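Local coordinates for periplasmic cell division protein (SufI) (Aquifex aeolicus, PDB 6SYY) that probably acts as a multicopper oxidase, taking electrons from a reducing substrate through one copper and passing them to a three-copper cluster that reduces dioxygen, at residues Q394-T399 with F431-G436; D437-E442 with V493-P498; H456-Q461 with V521-N526. One frame throughout, in Å; residues are numbered along the deposited sequence.

Contact 1: residues Q394-T399 with F431-G436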
loop_
_atom_site.group_PDB
_atom_site.type_symbol
_atom_site.label_atom_id
_atom_site.label_comp_id
_atom_site.label_asym_id
_atom_site.label_seq_id
_atom_site.Cartn_x
_atom_site.Cartn_y
_atom_site.Cartn_z
ATOM N N GLN A 394 -17.873 -15.020 -14.367
ATOM C CA GLN A 394 -17.990 -13.976 -15.372
ATOM C C GLN A 394 -16.632 -13.328 -15.604
ATOM O O GLN A 394 -15.843 -13.149 -14.672
ATOM C CB GLN A 394 -19.006 -12.916 -14.946
ATOM C CG GLN A 394 -20.414 -13.442 -14.745
ATOM C CD GLN A 394 -21.388 -12.342 -14.386
ATOM O OE1 GLN A 394 -21.149 -11.169 -14.678
ATOM N NE2 GLN A 394 -22.491 -12.711 -13.745
ATOM N N VAL A 395 -16.361 -12.979 -16.855
ATOM C CA VAL A 395 -15.139 -12.277 -17.224
ATOM C C VAL A 395 -15.472 -10.809 -17.439
ATOM O O VAL A 395 -16.468 -10.473 -18.094
ATOM C CB VAL A 395 -14.496 -12.884 -18.481
ATOM C CG1 VAL A 395 -13.224 -12.122 -18.842
ATOM C CG2 VAL A 395 -14.203 -14.356 -18.261
ATOM N N GLN A 396 -14.646 -9.935 -16.880
ATOM C CA GLN A 396 -14.762 -8.495 -17.064
ATOM C C GLN A 396 -13.423 -8.012 -17.603
ATOM O O GLN A 396 -12.420 -8.032 -16.881
ATOM C CB GLN A 396 -15.121 -7.805 -15.747
ATOM C CG GLN A 396 -15.945 -6.548 -15.904
ATOM C CD GLN A 396 -17.280 -6.811 -16.563
ATOM O OE1 GLN A 396 -18.194 -7.363 -15.947
ATOM N NE2 GLN A 396 -17.403 -6.420 -17.827
ATOM N N ARG A 397 -13.393 -7.605 -18.870
ATOM C CA ARG A 397 -12.154 -7.149 -19.489
ATOM C C ARG A 397 -11.996 -5.650 -19.276
ATOM O O ARG A 397 -12.856 -4.860 -19.684
ATOM C CB ARG A 397 -12.111 -7.476 -20.979
ATOM C CG ARG A 397 -10.876 -6.907 -21.661
ATOM C CD ARG A 397 -10.705 -7.482 -23.040
ATOM N NE ARG A 397 -11.895 -7.282 -23.855
ATOM C CZ ARG A 397 -12.129 -7.929 -24.989
ATOM N NH1 ARG A 397 -11.252 -8.820 -25.430
ATOM N NH2 ARG A 397 -13.239 -7.691 -25.678
ATOM N N ILE A 398 -10.890 -5.270 -18.648
ATOM C CA ILE A 398 -10.582 -3.889 -18.305
ATOM C C ILE A 398 -9.390 -3.474 -19.155
ATOM O O ILE A 398 -8.254 -3.885 -18.890
ATOM C CB ILE A 398 -10.282 -3.733 -16.808
ATOM C CG1 ILE A 398 -11.480 -4.188 -15.977
ATOM C CG2 ILE A 398 -9.905 -2.300 -16.482
ATOM C CD1 ILE A 398 -12.759 -3.468 -16.313
ATOM N N THR A 399 -9.636 -2.670 -20.180
ATOM C CA THR A 399 -8.587 -2.252 -21.100
ATOM C C THR A 399 -8.051 -0.891 -20.677
ATOM O O THR A 399 -8.810 0.080 -20.570
ATOM C CB THR A 399 -9.100 -2.197 -22.534
ATOM O OG1 THR A 399 -9.520 -3.507 -22.935
ATOM C CG2 THR A 399 -7.997 -1.714 -23.455
ATOM N N PHE A 431 -19.206 -1.476 -14.356
ATOM C CA PHE A 431 -19.889 -2.753 -14.445
ATOM C C PHE A 431 -20.531 -3.035 -13.097
ATOM O O PHE A 431 -20.187 -2.422 -12.082
ATOM C CB PHE A 431 -18.937 -3.890 -14.849
ATOM C CG PHE A 431 -17.845 -4.153 -13.852
ATOM C CD1 PHE A 431 -16.644 -3.470 -13.926
ATOM C CD2 PHE A 431 -18.020 -5.083 -12.841
ATOM C CE1 PHE A 431 -15.640 -3.702 -13.009
ATOM C CE2 PHE A 431 -17.019 -5.319 -11.918
ATOM C CZ PHE A 431 -15.827 -4.629 -12.004
ATOM N N GLU A 432 -21.467 -3.976 -13.098
ATOM C CA GLU A 432 -22.244 -4.314 -11.918
ATOM C C GLU A 432 -22.245 -5.823 -11.736
ATOM O O GLU A 432 -22.312 -6.572 -12.714
ATOM C CB GLU A 432 -23.677 -3.785 -12.047
ATOM C CG GLU A 432 -24.578 -4.070 -10.866
ATOM C CD GLU A 432 -25.935 -3.413 -11.018
ATOM O OE1 GLU A 432 -26.061 -2.508 -11.869
ATOM O OE2 GLU A 432 -26.873 -3.802 -10.294
ATOM N N GLN A 433 -22.159 -6.265 -10.483
ATOM C CA GLN A 433 -22.175 -7.680 -10.146
ATOM C C GLN A 433 -23.168 -7.927 -9.017
ATOM O O GLN A 433 -23.519 -7.020 -8.257
ATOM C CB GLN A 433 -20.779 -8.181 -9.730
ATOM C CG GLN A 433 -19.688 -7.938 -10.760
ATOM C CD GLN A 433 -19.892 -8.737 -12.033
ATOM O OE1 GLN A 433 -20.653 -9.706 -12.060
ATOM N NE2 GLN A 433 -19.210 -8.333 -13.098
ATOM N N ASN A 434 -23.630 -9.167 -8.922
ATOM C CA ASN A 434 -24.447 -9.584 -7.797
ATOM C C ASN A 434 -23.554 -10.056 -6.659
ATOM O O ASN A 434 -22.449 -10.556 -6.882
ATOM C CB ASN A 434 -25.405 -10.701 -8.203
ATOM C CG ASN A 434 -26.557 -10.199 -9.033
ATOM O OD1 ASN A 434 -27.059 -9.099 -8.808
ATOM N ND2 ASN A 434 -26.984 -11.000 -10.003
ATOM N N ASN A 435 -24.042 -9.882 -5.433
ATOM C CA ASN A 435 -23.296 -10.325 -4.262
ATOM C C ASN A 435 -23.023 -11.821 -4.351
ATOM O O ASN A 435 -23.934 -12.622 -4.582
ATOM C CB ASN A 435 -24.075 -9.995 -2.989
ATOM C CG ASN A 435 -23.250 -10.191 -1.732
ATOM O OD1 ASN A 435 -22.058 -10.494 -1.798
ATOM N ND2 ASN A 435 -23.880 -10.008 -0.577
ATOM N N GLY A 436 -21.756 -12.196 -4.188
ATOM C CA GLY A 436 -21.344 -13.575 -4.314
ATOM C C GLY A 436 -20.825 -13.970 -5.680
ATOM O O GLY A 436 -20.339 -15.097 -5.834
#

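Contact 2: residues D437-E442 with V493-P498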
loop_
_atom_site.group_PDB
_atom_site.type_symbol
_atom_site.label_atom_id
_atom_site.label_comp_id
_atom_site.label_asym_id
_atom_site.label_seq_id
_atom_site.Cartn_x
_atom_site.Cartn_y
_atom_site.Cartn_z
ATOM N N ASP A 437 -20.913 -13.088 -6.676
ATOM C CA ASP A 437 -20.384 -13.400 -7.996
ATOM C C ASP A 437 -18.877 -13.587 -7.936
ATOM O O ASP A 437 -18.164 -12.799 -7.307
ATOM C CB ASP A 437 -20.720 -12.285 -8.990
ATOM C CG ASP A 437 -22.161 -12.332 -9.465
ATOM O OD1 ASP A 437 -22.905 -13.238 -9.036
ATOM O OD2 ASP A 437 -22.547 -11.457 -10.268
ATOM N N VAL A 438 -18.394 -14.635 -8.589
ATOM C CA VAL A 438 -16.977 -14.763 -8.893
ATOM C C VAL A 438 -16.736 -14.128 -10.251
ATOM O O VAL A 438 -17.428 -14.441 -11.227
ATOM C CB VAL A 438 -16.532 -16.233 -8.879
ATOM C CG1 VAL A 438 -15.045 -16.329 -9.195
ATOM C CG2 VAL A 438 -16.829 -16.857 -7.527
ATOM N N VAL A 439 -15.771 -13.216 -10.312
ATOM C CA VAL A 439 -15.452 -12.480 -11.528
ATOM C C VAL A 439 -13.967 -12.633 -11.809
ATOM O O VAL A 439 -13.139 -12.490 -10.902
ATOM C CB VAL A 439 -15.824 -10.989 -11.410
ATOM C CG1 VAL A 439 -15.539 -10.266 -12.719
ATOM C CG2 VAL A 439 -17.283 -10.836 -11.015
ATOM N N ILE A 440 -13.632 -12.936 -13.057
ATOM C CA ILE A 440 -12.264 -12.847 -13.544
ATOM C C ILE A 440 -12.106 -11.489 -14.207
ATOM O O ILE A 440 -12.773 -11.195 -15.205
ATOM C CB ILE A 440 -11.931 -13.981 -14.524
ATOM C CG1 ILE A 440 -12.008 -15.337 -13.820
ATOM C CG2 ILE A 440 -10.552 -13.765 -15.136
ATOM C CD1 ILE A 440 -11.706 -16.512 -14.730
ATOM N N ILE A 441 -11.246 -10.650 -13.649
ATOM C CA ILE A 441 -10.937 -9.360 -14.242
ATOM C C ILE A 441 -9.681 -9.514 -15.083
ATOM O O ILE A 441 -8.697 -10.124 -14.648
ATOM C CB ILE A 441 -10.770 -8.273 -13.169
ATOM C CG1 ILE A 441 -12.109 -8.013 -12.479
ATOM C CG2 ILE A 441 -10.240 -6.990 -13.786
ATOM C CD1 ILE A 441 -12.078 -6.840 -11.521
ATOM N N GLU A 442 -9.722 -8.971 -16.292
ATOM C CA GLU A 442 -8.665 -9.129 -17.282
ATOM C C GLU A 442 -8.157 -7.738 -17.638
ATOM O O GLU A 442 -8.746 -7.051 -18.480
ATOM C CB GLU A 442 -9.189 -9.870 -18.509
ATOM C CG GLU A 442 -8.153 -10.135 -19.572
ATOM C CD GLU A 442 -8.710 -10.969 -20.697
ATOM O OE1 GLU A 442 -9.898 -11.348 -20.608
ATOM O OE2 GLU A 442 -7.964 -11.243 -21.662
ATOM N N VAL A 493 -11.752 -12.480 -8.478
ATOM C CA VAL A 493 -12.351 -11.762 -7.356
ATOM C C VAL A 493 -13.620 -12.490 -6.937
ATOM O O VAL A 493 -14.532 -12.679 -7.753
ATOM C CB VAL A 493 -12.670 -10.300 -7.707
ATOM C CG1 VAL A 493 -12.762 -9.459 -6.435
ATOM C CG2 VAL A 493 -11.636 -9.735 -8.666
ATOM N N ASP A 494 -13.680 -12.896 -5.671
ATOM C CA ASP A 494 -14.916 -13.398 -5.075
ATOM C C ASP A 494 -15.611 -12.207 -4.432
ATOM O O ASP A 494 -15.234 -11.763 -3.344
ATOM C CB ASP A 494 -14.632 -14.502 -4.063
ATOM C CG ASP A 494 -15.901 -15.047 -3.414
ATOM O OD1 ASP A 494 -17.013 -14.593 -3.769
ATOM O OD2 ASP A 494 -15.786 -15.935 -2.544
ATOM N N MET A 495 -16.635 -11.689 -5.104
ATOM C CA MET A 495 -17.301 -10.464 -4.665
ATOM C C MET A 495 -18.473 -10.788 -3.736
ATOM O O MET A 495 -19.642 -10.528 -4.027
ATOM C CB MET A 495 -17.740 -9.646 -5.874
ATOM C CG MET A 495 -16.572 -9.162 -6.727
ATOM S SD MET A 495 -17.042 -7.976 -8.004
ATOM C CE MET A 495 -15.428 -7.502 -8.619
ATOM N N SER A 496 -18.126 -11.367 -2.589
ATOM C CA SER A 496 -19.081 -11.713 -1.546
ATOM C C SER A 496 -18.902 -10.759 -0.369
ATOM O O SER A 496 -17.789 -10.606 0.146
ATOM C CB SER A 496 -18.889 -13.168 -1.108
ATOM O OG SER A 496 -19.953 -13.609 -0.285
ATOM N N HIS A 497 -19.988 -10.109 0.046
ATOM C CA HIS A 497 -19.939 -9.140 1.133
ATOM C C HIS A 497 -21.109 -9.359 2.081
ATOM O O HIS A 497 -22.192 -9.780 1.655
ATOM C CB HIS A 497 -19.958 -7.693 0.611
ATOM C CG HIS A 497 -21.254 -7.288 -0.024
ATOM N ND1 HIS A 497 -22.355 -6.902 0.710
ATOM C CD2 HIS A 497 -21.621 -7.202 -1.325
ATOM C CE1 HIS A 497 -23.345 -6.599 -0.110
ATOM N NE2 HIS A 497 -22.926 -6.772 -1.350
ATOM N N PRO A 498 -20.922 -9.071 3.373
ATOM C CA PRO A 498 -21.965 -9.377 4.362
ATOM C C PRO A 498 -22.909 -8.224 4.670
ATOM O O PRO A 498 -23.521 -8.203 5.744
ATOM C CB PRO A 498 -21.145 -9.742 5.601
ATOM C CG PRO A 498 -19.955 -8.835 5.496
ATOM C CD PRO A 498 -19.644 -8.714 4.018
#

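Contact 3: residues H456-Q461 with V521-N526. With CU (copper (II) ion), chain C.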
loop_
_atom_site.group_PDB
_atom_site.type_symbol
_atom_site.label_atom_id
_atom_site.label_comp_id
_atom_site.label_asym_id
_atom_site.label_seq_id
_atom_site.Cartn_x
_atom_site.Cartn_y
_atom_site.Cartn_z
ATOM N N HIS A 456 -11.119 -1.542 -4.808
ATOM C CA HIS A 456 -11.607 -1.468 -3.444
ATOM C C HIS A 456 -12.597 -2.601 -3.187
ATOM O O HIS A 456 -13.101 -3.238 -4.114
ATOM C CB HIS A 456 -12.276 -0.115 -3.178
ATOM C CG HIS A 456 -11.340 1.053 -3.261
ATOM N ND1 HIS A 456 -11.616 2.268 -2.670
ATOM C CD2 HIS A 456 -10.139 1.197 -3.870
ATOM C CE1 HIS A 456 -10.624 3.108 -2.908
ATOM N NE2 HIS A 456 -9.716 2.483 -3.634
ATOM N N GLY A 457 -12.867 -2.850 -1.912
ATOM C CA GLY A 457 -13.921 -3.768 -1.510
ATOM C C GLY A 457 -13.537 -5.217 -1.298
ATOM O O GLY A 457 -14.074 -5.868 -0.398
ATOM N N PHE A 458 -12.629 -5.747 -2.118
ATOM C CA PHE A 458 -12.261 -7.154 -2.027
ATOM C C PHE A 458 -10.796 -7.336 -2.387
ATOM O O PHE A 458 -10.233 -6.576 -3.180
ATOM C CB PHE A 458 -13.111 -8.033 -2.955
ATOM C CG PHE A 458 -14.570 -7.692 -2.944
ATOM C CD1 PHE A 458 -15.430 -8.301 -2.046
ATOM C CD2 PHE A 458 -15.082 -6.754 -3.828
ATOM C CE1 PHE A 458 -16.775 -7.982 -2.030
ATOM C CE2 PHE A 458 -16.426 -6.430 -3.817
ATOM C CZ PHE A 458 -17.274 -7.047 -2.918
ATOM N N GLN A 459 -10.188 -8.358 -1.802
ATOM C CA GLN A 459 -8.911 -8.819 -2.309
ATOM C C GLN A 459 -9.143 -9.791 -3.466
ATOM O O GLN A 459 -10.257 -10.264 -3.702
ATOM C CB GLN A 459 -8.092 -9.473 -1.198
ATOM C CG GLN A 459 -7.596 -8.502 -0.141
ATOM C CD GLN A 459 -8.631 -8.226 0.933
ATOM O OE1 GLN A 459 -9.617 -8.952 1.064
ATOM N NE2 GLN A 459 -8.407 -7.177 1.714
ATOM N N PHE A 460 -8.075 -10.083 -4.201
ATOM C CA PHE A 460 -8.154 -10.978 -5.344
ATOM C C PHE A 460 -6.912 -11.854 -5.386
ATOM O O PHE A 460 -5.929 -11.616 -4.679
ATOM C CB PHE A 460 -8.302 -10.204 -6.661
ATOM C CG PHE A 460 -7.213 -9.194 -6.900
ATOM C CD1 PHE A 460 -6.001 -9.574 -7.449
ATOM C CD2 PHE A 460 -7.409 -7.859 -6.582
ATOM C CE1 PHE A 460 -4.997 -8.645 -7.670
ATOM C CE2 PHE A 460 -6.415 -6.928 -6.809
ATOM C CZ PHE A 460 -5.204 -7.321 -7.347
ATOM N N GLN A 461 -6.962 -12.872 -6.240
ATOM C CA GLN A 461 -5.838 -13.766 -6.474
ATOM C C GLN A 461 -5.418 -13.661 -7.932
ATOM O O GLN A 461 -6.258 -13.752 -8.834
ATOM C CB GLN A 461 -6.200 -15.204 -6.120
ATOM C CG GLN A 461 -6.569 -15.377 -4.659
ATOM C CD GLN A 461 -7.153 -16.736 -4.373
ATOM O OE1 GLN A 461 -7.406 -17.523 -5.288
ATOM N NE2 GLN A 461 -7.372 -17.025 -3.097
ATOM N N VAL A 521 -12.675 4.543 -11.861
ATOM C CA VAL A 521 -14.093 4.324 -12.135
ATOM C C VAL A 521 -14.738 3.688 -10.909
ATOM O O VAL A 521 -14.060 3.211 -9.998
ATOM C CB VAL A 521 -14.337 3.428 -13.371
ATOM C CG1 VAL A 521 -13.867 4.106 -14.643
ATOM C CG2 VAL A 521 -13.660 2.077 -13.190
ATOM N N ASN A 522 -16.067 3.685 -10.901
ATOM C CA ASN A 522 -16.833 2.912 -9.936
ATOM C C ASN A 522 -17.207 1.567 -10.541
ATOM O O ASN A 522 -17.361 1.429 -11.756
ATOM C CB ASN A 522 -18.123 3.629 -9.523
ATOM C CG ASN A 522 -17.883 4.969 -8.851
ATOM O OD1 ASN A 522 -16.967 5.130 -8.049
ATOM N ND2 ASN A 522 -18.729 5.939 -9.171
ATOM N N TYR A 523 -17.362 0.570 -9.676
ATOM C CA TYR A 523 -18.133 -0.616 -10.007
ATOM C C TYR A 523 -19.072 -0.890 -8.840
ATOM O O TYR A 523 -18.914 -0.337 -7.749
ATOM C CB TYR A 523 -17.245 -1.836 -10.332
ATOM C CG TYR A 523 -16.567 -2.480 -9.147
ATOM C CD1 TYR A 523 -17.102 -3.615 -8.551
ATOM C CD2 TYR A 523 -15.384 -1.967 -8.632
ATOM C CE1 TYR A 523 -16.485 -4.217 -7.466
ATOM C CE2 TYR A 523 -14.755 -2.563 -7.548
ATOM C CZ TYR A 523 -15.312 -3.688 -6.969
ATOM O OH TYR A 523 -14.701 -4.295 -5.895
ATOM N N ARG A 524 -20.075 -1.725 -9.090
ATOM C CA ARG A 524 -21.161 -1.928 -8.142
ATOM C C ARG A 524 -21.307 -3.407 -7.825
ATOM O O ARG A 524 -21.205 -4.253 -8.716
ATOM C CB ARG A 524 -22.477 -1.378 -8.699
ATOM C CG ARG A 524 -23.653 -1.437 -7.744
ATOM C CD ARG A 524 -24.924 -0.976 -8.454
ATOM N NE ARG A 524 -26.136 -1.320 -7.715
ATOM C CZ ARG A 524 -26.986 -0.429 -7.216
ATOM N NH1 ARG A 524 -26.762 0.868 -7.381
ATOM N NH2 ARG A 524 -28.063 -0.837 -6.558
ATOM N N VAL A 525 -21.538 -3.712 -6.550
ATOM C CA VAL A 525 -21.909 -5.054 -6.112
ATOM C C VAL A 525 -23.211 -4.935 -5.334
ATOM O O VAL A 525 -23.275 -4.201 -4.341
ATOM C CB VAL A 525 -20.828 -5.719 -5.245
ATOM C CG1 VAL A 525 -21.216 -7.165 -4.951
ATOM C CG2 VAL A 525 -19.468 -5.639 -5.921
ATOM N N ASN A 526 -24.241 -5.657 -5.773
ATOM C CA ASN A 526 -25.554 -5.526 -5.164
ATOM C C ASN A 526 -25.588 -6.217 -3.802
ATOM O O ASN A 526 -24.631 -6.875 -3.379
ATOM C CB ASN A 526 -26.627 -6.087 -6.094
ATOM C CG ASN A 526 -26.741 -5.295 -7.383
ATOM O OD1 ASN A 526 -26.745 -4.062 -7.367
ATOM N ND2 ASN A 526 -26.810 -5.997 -8.508
HETATM CU CU CU C . -8.221 3.885 -3.798
#

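Contact 1: residues Q394-T399 with F431-G436
The aromatic ring of Phe431 carries on one face the side chain of Gln396, whose CG stands 3.6 Å above the ring plane, displaced toward the rim. On the ring's opposite side lies the ring of Tyr523, nearly parallel to it, and at the ring's edge, in its plane, is CG of Gln433. Ile398 reaches it obliquely, with CD1 4.4 Å from Phe431 CE1.

The main interaction is a CH-pi contact: Gln396 CG is 3.8 Å from the centroid of the Phe431 ring and 16° off its normal. The glutamine chain bends at its second torsion (chi2 61°), which carries CD back over the start of the aromatic side chain, 3.8 Å from Phe431 CG. The amide lies almost flat against its partner, the amide and ring planes 19° apart, and the side chains slide past each other in opposite directions. A glutamine can in this way offer an aromatic ring the methylene and the flat side of its amide, as an apolar side chain would. The end of Gln433 lies between those of Gln394 and Gln396, and of these three ends that of Gln396 alone rests against the ring.

The contact is made by side chains, for the backbones stay well apart: the CA atoms of Gln396 and Phe431 are 8.1 Å from each other. This spacing fits two facing sheets of a cupredoxin beta-sandwich, the fold of multicopper oxidase domains. The side chain of Ile398 is about 9 Å from those of the copper ligands His451 and Cys509. Strand 394-402 runs parallel to strand 437-445 in one sheet, while in the other strand 432-433 is an outer strand, parallel to strand 520-525.

Contact 2: residues D437-E442 with V493-P498
Val439 and Val493 face each other as an antiparallel hydrogen-bonded pair, and their backbones supply two of the three hydrogen bonds of this contact. Val493 N gives to Val439 O at 2.8 Å; Val439 N returns a bond to Val493 O at 2.9 Å. Two residues along, Met495 N donates to Asp437 O, also at 2.9 Å. Between them Val438 and Asp494 form a non-hydrogen-bonded pair, CA to CA 4.5 Å, where Val438 CA makes a CA-H...O contact of 3.4 Å with Val493 O.

These bonds join strands 437-445 and 488-495, neighbours in one sheet of the cupredoxin sandwich; the former has strand 394-402 on its other flank, running parallel to it. The N-to-C directions of the short strand segments 437-442 and 493-495 are 149° apart, antiparallel but well off exact opposition. The backbone then bends into an inverse gamma turn centred on Met495, spanned by a weak hydrogen bond from Ser496 N to Asp494 O.

Apolar contacts gather on the face bearing Val439, Val493 and Met495. Val439 CG2 meets Met495 SD at 4.2 Å, the side chains crossing obliquely. Two residues farther along the strand, Ile441 CD1 approaches Val493 CG2 to 4.1 Å and, more loosely, Met495 CE. Phe458 and Phe460 lie against Val493, and Tyr523 and Val525 against Met495.

The polar end of Asp437 turns away from the partner strand, and its OD2 accepts a hydrogen bond from Asn434 N.

Contact 3: residues H456-Q461 with V521-N526
His456 and Tyr523 meet across backbones that stay 9.3 Å apart at their CA atoms, the loop 456-461 facing strand 520-525 without a backbone bond between the two segments. The loop opens on the last histidine of the His-X-X-His-X-His motif (His451, His454, His456) of the C-terminal cupredoxin domain. His456 NE2 binds a copper ion of the trinuclear cluster at 2.1 Å, together with His161 and His508, and its ND1 is hydrogen-bonded to Asp129, a second-shell residue that helps fix the turn of the imidazole.

The tie between the segments is a single hydrogen bond: Tyr523 OH donates to His456 O at 2.6 Å, approaching nearly end-on to the carbonyl. The tyrosine CG sits between the backbone N and the carbonyl carbon (chi1 74°), while the ring's far end reaches the loop. A phenylalanine in its place would lack the hydroxyl and would probably leave the carbonyl of the copper ligand without this donor, less firmly held.

The same hydroxyl lies at the edge of the Phe458 ring, in its plane, 3.2 Å from Phe458 CD2. Gly457 has backbone angles (phi 91°) that call for glycine, and a CB there would also crowd Phe458 and come close to the hydroxyl. Farther round the rim of the Phe458 ring, the side chains of Phe458 and Val525 meet tip to tip, Val525 CG2 touching Phe458 CE2 at 3.8 Å.

The three contacts lie close together in one cupredoxin domain, with centres 7 Å apart between contacts 1 and 2 and between 2 and 3, and 9 Å between 1 and 3. Contacts 1 and 2 share strand pairing through a probable hydrogen bond from Ile440 N to Gln394 O, 2.7 Å. Contacts 1 and 3 meet in the other sheet, where Gln433 N lies 2.8 Å from Arg524 O. Contact 2 joins contact 3 across the sandwich, Met495 CE packing 3.6 Å from Tyr523 CE1. Only contact 3 holds a copper ligand; side chains of contacts 1 and 2 come to about 11 Å and 13 Å of a bound copper.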